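Side-chain contacts in putative metal-dependent hydrolase (PDB 6KNS), which adopts the metallo-beta-lactamase fold around two zinc ions and is probably a metal-dependent hydrolase, perhaps related in activity to 3'-tRNA processing endoribonucleases: residues A[157-162]-A[166-171]; A[120-125]-A[143-148]; A[95-100]-A[124-129]. All coordinates share one frame; numbering follows the deposited sequence.

Interaction 1: A[157-162]-A[166-171]. With ZN (zinc ion), chain H; ZN (zinc ion), chain G.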
loop_
_atom_site.group_PDB
_atom_site.type_symbol
_atom_site.label_atom_id
_atom_site.label_comp_id
_atom_site.label_asym_id
_atom_site.label_seq_id
_atom_site.Cartn_x
_atom_site.Cartn_y
_atom_site.Cartn_z
ATOM N N VAL A 157 24.260 5.938 3.778
ATOM C CA VAL A 157 24.286 4.729 2.971
ATOM C C VAL A 157 23.081 3.898 3.361
ATOM O O VAL A 157 22.812 3.687 4.552
ATOM C CB VAL A 157 25.602 3.927 3.166
ATOM C CG1 VAL A 157 25.518 2.556 2.488
ATOM C CG2 VAL A 157 26.803 4.710 2.625
ATOM N N TYR A 158 22.353 3.453 2.344
ATOM C CA TYR A 158 21.199 2.572 2.456
ATOM C C TYR A 158 21.557 1.279 1.745
ATOM O O TYR A 158 21.858 1.304 0.563
ATOM C CB TYR A 158 20.009 3.221 1.746
ATOM C CG TYR A 158 18.766 2.408 1.632
ATOM C CD1 TYR A 158 18.241 1.735 2.737
ATOM C CD2 TYR A 158 18.065 2.331 0.413
ATOM C CE1 TYR A 158 17.032 0.999 2.638
ATOM C CE2 TYR A 158 16.867 1.607 0.299
ATOM C CZ TYR A 158 16.356 0.950 1.410
ATOM O OH TYR A 158 15.187 0.239 1.313
ATOM N N THR A 159 21.564 0.165 2.458
ATOM C CA THR A 159 21.920 -1.119 1.869
ATOM C C THR A 159 20.838 -1.668 0.938
ATOM O O THR A 159 21.081 -2.642 0.229
ATOM C CB THR A 159 22.138 -2.223 2.948
ATOM O OG1 THR A 159 20.896 -2.462 3.637
ATOM C CG2 THR A 159 23.213 -1.837 3.948
ATOM N N ALA A 160 19.633 -1.096 0.949
ATOM C CA ALA A 160 18.502 -1.781 0.374
ATOM C C ALA A 160 18.512 -3.212 0.943
ATOM O O ALA A 160 18.870 -3.419 2.121
ATOM C CB ALA A 160 18.543 -1.756 -1.157
ATOM N N ASP A 161 18.122 -4.189 0.134
ATOM C CA ASP A 161 18.090 -5.577 0.565
ATOM C C ASP A 161 19.290 -6.307 0.053
ATOM O O ASP A 161 19.586 -6.239 -1.137
ATOM C CB ASP A 161 16.895 -6.284 -0.029
ATOM C CG ASP A 161 15.579 -5.835 0.573
ATOM O OD1 ASP A 161 15.477 -4.794 1.274
ATOM O OD2 ASP A 161 14.653 -6.594 0.342
ATOM N N SER A 162 19.942 -7.071 0.917
ATOM C CA SER A 162 21.093 -7.877 0.485
ATOM C C SER A 162 21.465 -8.912 1.530
ATOM O O SER A 162 21.252 -8.697 2.725
ATOM C CB SER A 162 22.290 -6.959 0.274
ATOM O OG SER A 162 23.372 -7.626 -0.354
ATOM N N ASP A 166 31.519 -8.310 1.142
ATOM C CA ASP A 166 32.635 -7.455 1.516
ATOM C C ASP A 166 32.569 -6.116 0.804
ATOM O O ASP A 166 32.965 -5.094 1.347
ATOM C CB ASP A 166 33.980 -8.124 1.179
ATOM C CG ASP A 166 34.366 -9.237 2.166
ATOM O OD1 ASP A 166 33.788 -9.330 3.271
ATOM O OD2 ASP A 166 35.277 -10.008 1.827
ATOM N N SER A 167 32.068 -6.109 -0.412
ATOM C CA SER A 167 32.003 -4.867 -1.179
ATOM C C SER A 167 31.177 -3.750 -0.475
ATOM O O SER A 167 31.336 -2.561 -0.775
ATOM C CB SER A 167 31.424 -5.174 -2.545
ATOM O OG SER A 167 30.154 -5.793 -2.356
ATOM N N PHE A 168 30.302 -4.104 0.462
ATOM C CA PHE A 168 29.593 -3.055 1.197
ATOM C C PHE A 168 30.553 -2.152 2.011
ATOM O O PHE A 168 30.189 -1.030 2.362
ATOM C CB PHE A 168 28.583 -3.666 2.164
ATOM C CG PHE A 168 27.220 -3.949 1.573
ATOM C CD1 PHE A 168 26.459 -2.933 1.050
ATOM C CD2 PHE A 168 26.677 -5.228 1.632
ATOM C CE1 PHE A 168 25.170 -3.188 0.556
ATOM C CE2 PHE A 168 25.414 -5.495 1.144
ATOM C CZ PHE A 168 24.649 -4.475 0.612
ATOM N N ILE A 169 31.769 -2.636 2.311
ATOM C CA ILE A 169 32.645 -1.927 3.237
ATOM C C ILE A 169 33.255 -0.706 2.581
ATOM O O ILE A 169 33.087 0.393 3.110
ATOM C CB ILE A 169 33.685 -2.861 3.895
ATOM C CG1 ILE A 169 32.979 -3.747 4.925
ATOM C CG2 ILE A 169 34.828 -2.081 4.573
ATOM C CD1 ILE A 169 33.810 -4.949 5.386
ATOM N N PRO A 170 33.951 -0.873 1.433
ATOM C CA PRO A 170 34.403 0.311 0.692
ATOM C C PRO A 170 33.263 1.220 0.245
ATOM O O PRO A 170 33.388 2.432 0.308
ATOM C CB PRO A 170 35.101 -0.273 -0.543
ATOM C CG PRO A 170 35.400 -1.692 -0.210
ATOM C CD PRO A 170 34.513 -2.125 0.886
ATOM N N PHE A 171 32.167 0.641 -0.216
ATOM C CA PHE A 171 31.008 1.440 -0.598
ATOM C C PHE A 171 30.511 2.382 0.503
ATOM O O PHE A 171 30.169 3.525 0.225
ATOM C CB PHE A 171 29.855 0.530 -1.020
ATOM C CG PHE A 171 28.680 1.268 -1.607
ATOM C CD1 PHE A 171 28.813 1.972 -2.817
ATOM C CD2 PHE A 171 27.439 1.235 -0.977
ATOM C CE1 PHE A 171 27.700 2.639 -3.381
ATOM C CE2 PHE A 171 26.335 1.882 -1.522
ATOM C CZ PHE A 171 26.456 2.576 -2.720
HETATM ZN ZN ZN H . 13.662 -7.541 -1.586
HETATM ZN ZN ZN G . 12.576 -5.936 0.917
#

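Interaction 2: A[120-125]-A[143-148]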
loop_
_atom_site.group_PDB
_atom_site.type_symbol
_atom_site.label_atom_id
_atom_site.label_comp_id
_atom_site.label_asym_id
_atom_site.label_seq_id
_atom_site.Cartn_x
_atom_site.Cartn_y
_atom_site.Cartn_z
ATOM N N PHE A 120 18.151 4.783 -13.644
ATOM C CA PHE A 120 19.481 5.158 -13.158
ATOM C C PHE A 120 20.475 4.199 -13.726
ATOM O O PHE A 120 20.115 3.078 -14.077
ATOM C CB PHE A 120 19.602 5.314 -11.643
ATOM C CG PHE A 120 19.266 4.087 -10.802
ATOM C CD1 PHE A 120 20.178 3.066 -10.625
ATOM C CD2 PHE A 120 18.098 4.043 -10.072
ATOM C CE1 PHE A 120 19.905 1.971 -9.777
ATOM C CE2 PHE A 120 17.800 2.961 -9.237
ATOM C CZ PHE A 120 18.730 1.921 -9.094
ATOM N N GLN A 121 21.706 4.658 -13.861
ATOM C CA GLN A 121 22.764 3.827 -14.360
ATOM C C GLN A 121 23.671 3.516 -13.168
ATOM O O GLN A 121 24.203 4.426 -12.538
ATOM C CB GLN A 121 23.533 4.554 -15.481
ATOM C CG GLN A 121 22.684 4.881 -16.743
ATOM C CD GLN A 121 21.776 3.694 -17.204
ATOM O OE1 GLN A 121 22.147 2.510 -17.078
ATOM N NE2 GLN A 121 20.581 4.022 -17.718
ATOM N N PRO A 122 23.837 2.232 -12.853
ATOM C CA PRO A 122 24.514 1.819 -11.633
ATOM C C PRO A 122 25.992 2.201 -11.550
ATOM O O PRO A 122 26.509 2.286 -10.455
ATOM C CB PRO A 122 24.377 0.289 -11.630
ATOM C CG PRO A 122 23.854 -0.094 -12.899
ATOM C CD PRO A 122 23.231 1.098 -13.561
ATOM N N ASP A 123 26.632 2.449 -12.690
ATOM C CA ASP A 123 28.065 2.826 -12.749
ATOM C C ASP A 123 28.323 4.356 -12.828
ATOM O O ASP A 123 29.457 4.772 -13.018
ATOM C CB ASP A 123 28.750 2.112 -13.939
ATOM C CG ASP A 123 28.011 2.341 -15.293
ATOM O OD1 ASP A 123 26.739 2.445 -15.306
ATOM O OD2 ASP A 123 28.703 2.374 -16.361
ATOM N N GLN A 124 27.269 5.167 -12.705
ATOM C CA GLN A 124 27.358 6.618 -12.821
ATOM C C GLN A 124 26.713 7.317 -11.607
ATOM O O GLN A 124 25.688 6.862 -11.093
ATOM C CB GLN A 124 26.638 7.101 -14.099
ATOM C CG GLN A 124 27.200 6.598 -15.453
ATOM C CD GLN A 124 28.570 7.192 -15.777
ATOM O OE1 GLN A 124 28.850 8.347 -15.460
ATOM N NE2 GLN A 124 29.418 6.408 -16.418
ATOM N N PRO A 125 27.290 8.452 -11.169
ATOM C CA PRO A 125 26.619 9.230 -10.127
ATOM C C PRO A 125 25.315 9.831 -10.624
ATOM O O PRO A 125 25.262 10.288 -11.735
ATOM C CB PRO A 125 27.641 10.325 -9.799
ATOM C CG PRO A 125 28.403 10.523 -11.034
ATOM C CD PRO A 125 28.507 9.132 -11.650
ATOM N N THR A 143 17.297 -8.227 -8.979
ATOM C CA THR A 143 18.233 -7.138 -9.130
ATOM C C THR A 143 17.916 -6.047 -8.123
ATOM O O THR A 143 16.763 -5.616 -7.980
ATOM C CB THR A 143 18.147 -6.557 -10.556
ATOM O OG1 THR A 143 18.381 -7.611 -11.467
ATOM C CG2 THR A 143 19.172 -5.476 -10.802
ATOM N N CYS A 144 18.924 -5.625 -7.385
ATOM C CA CYS A 144 18.670 -4.632 -6.360
ATOM C C CYS A 144 19.918 -3.792 -6.193
ATOM O O CYS A 144 21.026 -4.324 -6.358
ATOM C CB CYS A 144 18.226 -5.323 -5.046
ATOM S SG CYS A 144 17.968 -4.182 -3.707
ATOM N N TYR A 145 19.751 -2.478 -5.930
ATOM C CA TYR A 145 20.920 -1.600 -5.720
ATOM C C TYR A 145 20.874 -0.875 -4.393
ATOM O O TYR A 145 19.886 -0.227 -4.073
ATOM C CB TYR A 145 21.086 -0.568 -6.860
ATOM C CG TYR A 145 21.417 -1.220 -8.146
ATOM C CD1 TYR A 145 22.736 -1.405 -8.546
ATOM C CD2 TYR A 145 20.412 -1.728 -8.935
ATOM C CE1 TYR A 145 23.039 -2.067 -9.750
ATOM C CE2 TYR A 145 20.693 -2.375 -10.125
ATOM C CZ TYR A 145 21.997 -2.532 -10.535
ATOM O OH TYR A 145 22.222 -3.194 -11.715
ATOM N N ALA A 146 21.994 -0.960 -3.655
ATOM C CA ALA A 146 22.223 -0.139 -2.479
ATOM C C ALA A 146 22.556 1.258 -2.947
ATOM O O ALA A 146 22.932 1.432 -4.106
ATOM C CB ALA A 146 23.338 -0.701 -1.632
ATOM N N MET A 147 22.388 2.250 -2.073
ATOM C CA MET A 147 22.602 3.639 -2.450
ATOM C C MET A 147 23.441 4.395 -1.432
ATOM O O MET A 147 23.293 4.208 -0.230
ATOM C CB MET A 147 21.280 4.362 -2.594
ATOM C CG MET A 147 20.346 3.737 -3.597
ATOM S SD MET A 147 18.706 4.470 -3.485
ATOM C CE MET A 147 17.828 3.168 -4.353
ATOM N N ARG A 148 24.337 5.241 -1.939
ATOM C CA ARG A 148 25.122 6.150 -1.113
ATOM C C ARG A 148 24.660 7.551 -1.486
ATOM O O ARG A 148 24.787 7.957 -2.651
ATOM C CB ARG A 148 26.600 5.992 -1.400
ATOM C CG ARG A 148 27.432 7.065 -0.706
ATOM C CD ARG A 148 28.891 7.126 -1.127
ATOM N NE ARG A 148 29.709 6.425 -0.172
ATOM C CZ ARG A 148 30.527 6.959 0.726
ATOM N NH1 ARG A 148 30.752 8.253 0.809
ATOM N NH2 ARG A 148 31.140 6.145 1.552
#

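Interaction 3: A[95-100]-A[124-129]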
loop_
_atom_site.group_PDB
_atom_site.type_symbol
_atom_site.label_atom_id
_atom_site.label_comp_id
_atom_site.label_asym_id
_atom_site.label_seq_id
_atom_site.Cartn_x
_atom_site.Cartn_y
_atom_site.Cartn_z
ATOM N N PRO A 95 9.568 12.742 -11.210
ATOM C CA PRO A 95 10.472 11.705 -11.714
ATOM C C PRO A 95 10.533 10.527 -10.713
ATOM O O PRO A 95 10.633 10.747 -9.495
ATOM C CB PRO A 95 11.835 12.414 -11.873
ATOM C CG PRO A 95 11.750 13.692 -10.968
ATOM C CD PRO A 95 10.245 14.018 -10.894
ATOM N N ILE A 96 10.433 9.308 -11.238
ATOM C CA ILE A 96 10.648 8.101 -10.461
ATOM C C ILE A 96 11.827 7.352 -11.084
ATOM O O ILE A 96 11.718 6.849 -12.200
ATOM C CB ILE A 96 9.419 7.190 -10.424
ATOM C CG1 ILE A 96 8.188 7.946 -9.926
ATOM C CG2 ILE A 96 9.677 5.974 -9.479
ATOM C CD1 ILE A 96 6.913 7.127 -9.953
ATOM N N TYR A 97 12.951 7.354 -10.366
ATOM C CA TYR A 97 14.201 6.685 -10.749
ATOM C C TYR A 97 14.169 5.203 -10.345
ATOM O O TYR A 97 13.808 4.867 -9.221
ATOM C CB TYR A 97 15.410 7.356 -10.047
ATOM C CG TYR A 97 15.648 8.766 -10.524
ATOM C CD1 TYR A 97 16.381 8.993 -11.668
ATOM C CD2 TYR A 97 15.065 9.858 -9.892
ATOM C CE1 TYR A 97 16.587 10.275 -12.162
ATOM C CE2 TYR A 97 15.259 11.184 -10.389
ATOM C CZ TYR A 97 16.011 11.350 -11.526
ATOM O OH TYR A 97 16.241 12.556 -12.068
ATOM N N GLY A 98 14.589 4.333 -11.251
ATOM C CA GLY A 98 14.660 2.894 -10.968
ATOM C C GLY A 98 15.627 2.231 -11.914
ATOM O O GLY A 98 16.040 2.832 -12.881
ATOM N N HIS A 99 16.010 0.983 -11.654
ATOM C CA HIS A 99 16.953 0.331 -12.573
ATOM C C HIS A 99 16.142 -0.234 -13.711
ATOM O O HIS A 99 14.948 -0.422 -13.567
ATOM C CB HIS A 99 17.783 -0.753 -11.859
ATOM C CG HIS A 99 17.024 -1.990 -11.524
ATOM N ND1 HIS A 99 16.780 -2.968 -12.457
ATOM C CD2 HIS A 99 16.517 -2.447 -10.349
ATOM C CE1 HIS A 99 16.115 -3.957 -11.879
ATOM N NE2 HIS A 99 15.950 -3.669 -10.600
ATOM N N ASP A 100 16.774 -0.466 -14.849
ATOM C CA ASP A 100 16.058 -1.026 -15.983
ATOM C C ASP A 100 16.552 -2.433 -16.434
ATOM O O ASP A 100 16.262 -2.864 -17.546
ATOM C CB ASP A 100 16.020 -0.020 -17.122
ATOM C CG ASP A 100 17.360 0.142 -17.807
ATOM O OD1 ASP A 100 18.360 -0.451 -17.343
ATOM O OD2 ASP A 100 17.384 0.855 -18.827
ATOM N N GLN A 124 27.269 5.167 -12.705
ATOM C CA GLN A 124 27.358 6.618 -12.821
ATOM C C GLN A 124 26.713 7.317 -11.607
ATOM O O GLN A 124 25.688 6.862 -11.093
ATOM C CB GLN A 124 26.638 7.101 -14.099
ATOM C CG GLN A 124 27.200 6.598 -15.453
ATOM C CD GLN A 124 28.570 7.192 -15.777
ATOM O OE1 GLN A 124 28.850 8.347 -15.460
ATOM N NE2 GLN A 124 29.418 6.408 -16.418
ATOM N N PRO A 125 27.290 8.452 -11.169
ATOM C CA PRO A 125 26.619 9.230 -10.127
ATOM C C PRO A 125 25.315 9.831 -10.624
ATOM O O PRO A 125 25.262 10.288 -11.735
ATOM C CB PRO A 125 27.641 10.325 -9.799
ATOM C CG PRO A 125 28.403 10.523 -11.034
ATOM C CD PRO A 125 28.507 9.132 -11.650
ATOM N N LEU A 126 24.259 9.790 -9.811
ATOM C CA LEU A 126 22.974 10.436 -10.150
ATOM C C LEU A 126 22.786 11.710 -9.325
ATOM O O LEU A 126 22.827 11.677 -8.085
ATOM C CB LEU A 126 21.805 9.473 -9.921
ATOM C CG LEU A 126 20.363 10.020 -10.047
ATOM C CD1 LEU A 126 20.026 10.310 -11.503
ATOM C CD2 LEU A 126 19.362 9.070 -9.456
ATOM N N THR A 127 22.550 12.824 -9.997
ATOM C CA THR A 127 22.154 14.052 -9.330
ATOM C C THR A 127 20.643 14.091 -9.063
ATOM O O THR A 127 19.851 13.862 -9.960
ATOM C CB THR A 127 22.562 15.277 -10.187
ATOM O OG1 THR A 127 23.957 15.229 -10.352
ATOM C CG2 THR A 127 22.201 16.608 -9.498
ATOM N N ALA A 128 20.250 14.379 -7.830
ATOM C CA ALA A 128 18.831 14.551 -7.450
ATOM C C ALA A 128 18.729 15.788 -6.589
ATOM O O ALA A 128 18.944 15.738 -5.362
ATOM C CB ALA A 128 18.325 13.308 -6.681
ATOM N N GLY A 129 18.449 16.912 -7.239
ATOM C CA GLY A 129 18.475 18.218 -6.590
ATOM C C GLY A 129 19.839 18.402 -5.940
ATOM O O GLY A 129 20.837 18.264 -6.611
#

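Interaction 1: A[157-162]-A[166-171]
Phe168 gives the largest share of this contact: its ring reaches from the short helix 168-171 to the chain that leaves strand 155-158, where Thr159 and Ser162 receive it. Ser162 lies at the ring's edge, with CB in the ring plane 3.4 Å from Phe168 CZ and OG 3.3 Å from Phe168 CE2. Against the ring the hydroxyl makes only a packing contact; its strongest polar partner is Ile139. Thr159 crosses Phe168 at about a right angle, with CB 4.0 Å from Phe168 CE1, while its OG1 bonds Ala160 O at 2.7 Å and also engages Glu181 N. One turn along the helix, Phe171 has CG anti to its backbone N (chi1 -172°) and meets Val157, whose CG1 is likewise anti to N (chi1 171°). These side chains approach obliquely, Val157 CG1 lying 4.1 Å from Phe171 CE2 and 4.2 Å from Phe171 CD2. No hydrogen bond links the two segments, so the joint is held by van der Waals packing. Between Thr159 and Ser162 the loop presents Asp161, whose OD2 bridges both zinc ions of the metallo-beta-lactamase site, completed by His65, His67, Asp69, His70, His140 and His217. Helix 168-171 is the connection of a beta-alpha-beta unit between strands 155-158 and 177-181; Leu136 of strand 131-137 touches both phenylalanines, and Ile204 of helix 198-208 packs on Phe168.

Interaction 2: A[120-125]-A[143-148]
Phe120 and Tyr145 meet as an offset edge-to-face aromatic pair, with ring centroids 5.6 Å apart and planes at 88°. The pair spans the two sheets of the metallo-beta-lactamase sandwich: Phe120 adjoins strand 115-119 of one, and Tyr145 belongs to strand 145-150 of the other. The edge of Phe120 is the probe, its CE1 lying 3.8 Å from Tyr145 CD2, while Tyr145 CG sits in the plane of the phenylalanine ring. Pro122 occupies the part of Tyr145 nearer the hydroxyl: its CG is 3.7 Å from Tyr145 OH, and the two side chains are inclined to each other. The tyrosine is thus gripped at two places, near its root by Phe120 and toward its phenol end by the proline, without any hydrogen bond between the segments.

Several features set these groups in position. Phe120 holds CG between its backbone N and carbonyl carbon (chi1 59°), which turns the CE1-CZ edge toward Tyr145; its ring also stacks with Phe135, and its backbone pairs with Gly98. A type I turn from Gln121 to Gln124, closed by Gln124 N to Gln121 O at 3.2 Å, carries Pro122 at its second position. Backbone bonding to Ser64 ties Tyr145 to the loop that bears the zinc ligand His65. The shortest approach across the contact is Pro122 CB to Tyr145 CE1, 3.3 Å, a tight carbon-carbon distance.

Interaction 3: A[95-100]-A[124-129]
Tyr97 carries CG anti to its carbonyl carbon (chi1 -67°) and Leu126 sets CG opposite its backbone N (chi1 172°), and with these torsions the tyrosine ring and the leucine fork come together across a backbone separation of 9.6 Å between their CA atoms. Both leucine methyls take part. CD2 lies over one face of the ring, 3.7 Å above its plane and displaced toward the rim; at 4.0 Å from the Tyr97 centroid and 23° off the normal, it makes a CH-pi contact. Tyr97 CD1 is the ring atom nearest Leu126 CD2, at 3.7 Å. The other methyl, Leu126 CD1, lies on the same side of the plane but displaced outward beyond the rim, 3.5 Å from Tyr97 CE1. Both methyls therefore lie on one face, along the CG-CD1-CE1 border of the ring, and the two side chains lie at a slant.

Strands 94-98 and 126-128 belong to different sheets of the metallo-beta-lactamase sandwich, which makes this a sheet-to-sheet contact; no hydrogen bond joins the segments. Strand 126-128 is the outermost strand of its sheet on this side, while strand 94-98 lies between 60-62 and 115-119. Ile62 touches both Tyr97 and Leu126, Ile118 adds to the tyrosine's surroundings, and Phe135 of strand 131-137 packs against the leucine.

In the fold
Along the chain interaction 3 opens at strand 94-98; interaction 2 opens at 120, just ahead of the second segment of interaction 3, and the two share Gln124 and Pro125; interaction 1 follows. Centres of interactions 2 and 3 lie about 8 Å apart, those of interactions 1 and 2 about 11 Å, and those of interactions 1 and 3 about 18 Å. Interactions 2 and 3 bridge the two sheets, and a probable hydrogen bond, Phe120 N to Gly98 O, links these contacts to each other. Interaction 1 packs a helix on the sheet holding strands 145-150 and 155-158, where Tyr158 N probably bonds Met147 O. The series thus runs from the sandwich's flank to the loop delivering Asp161 to the zinc ions.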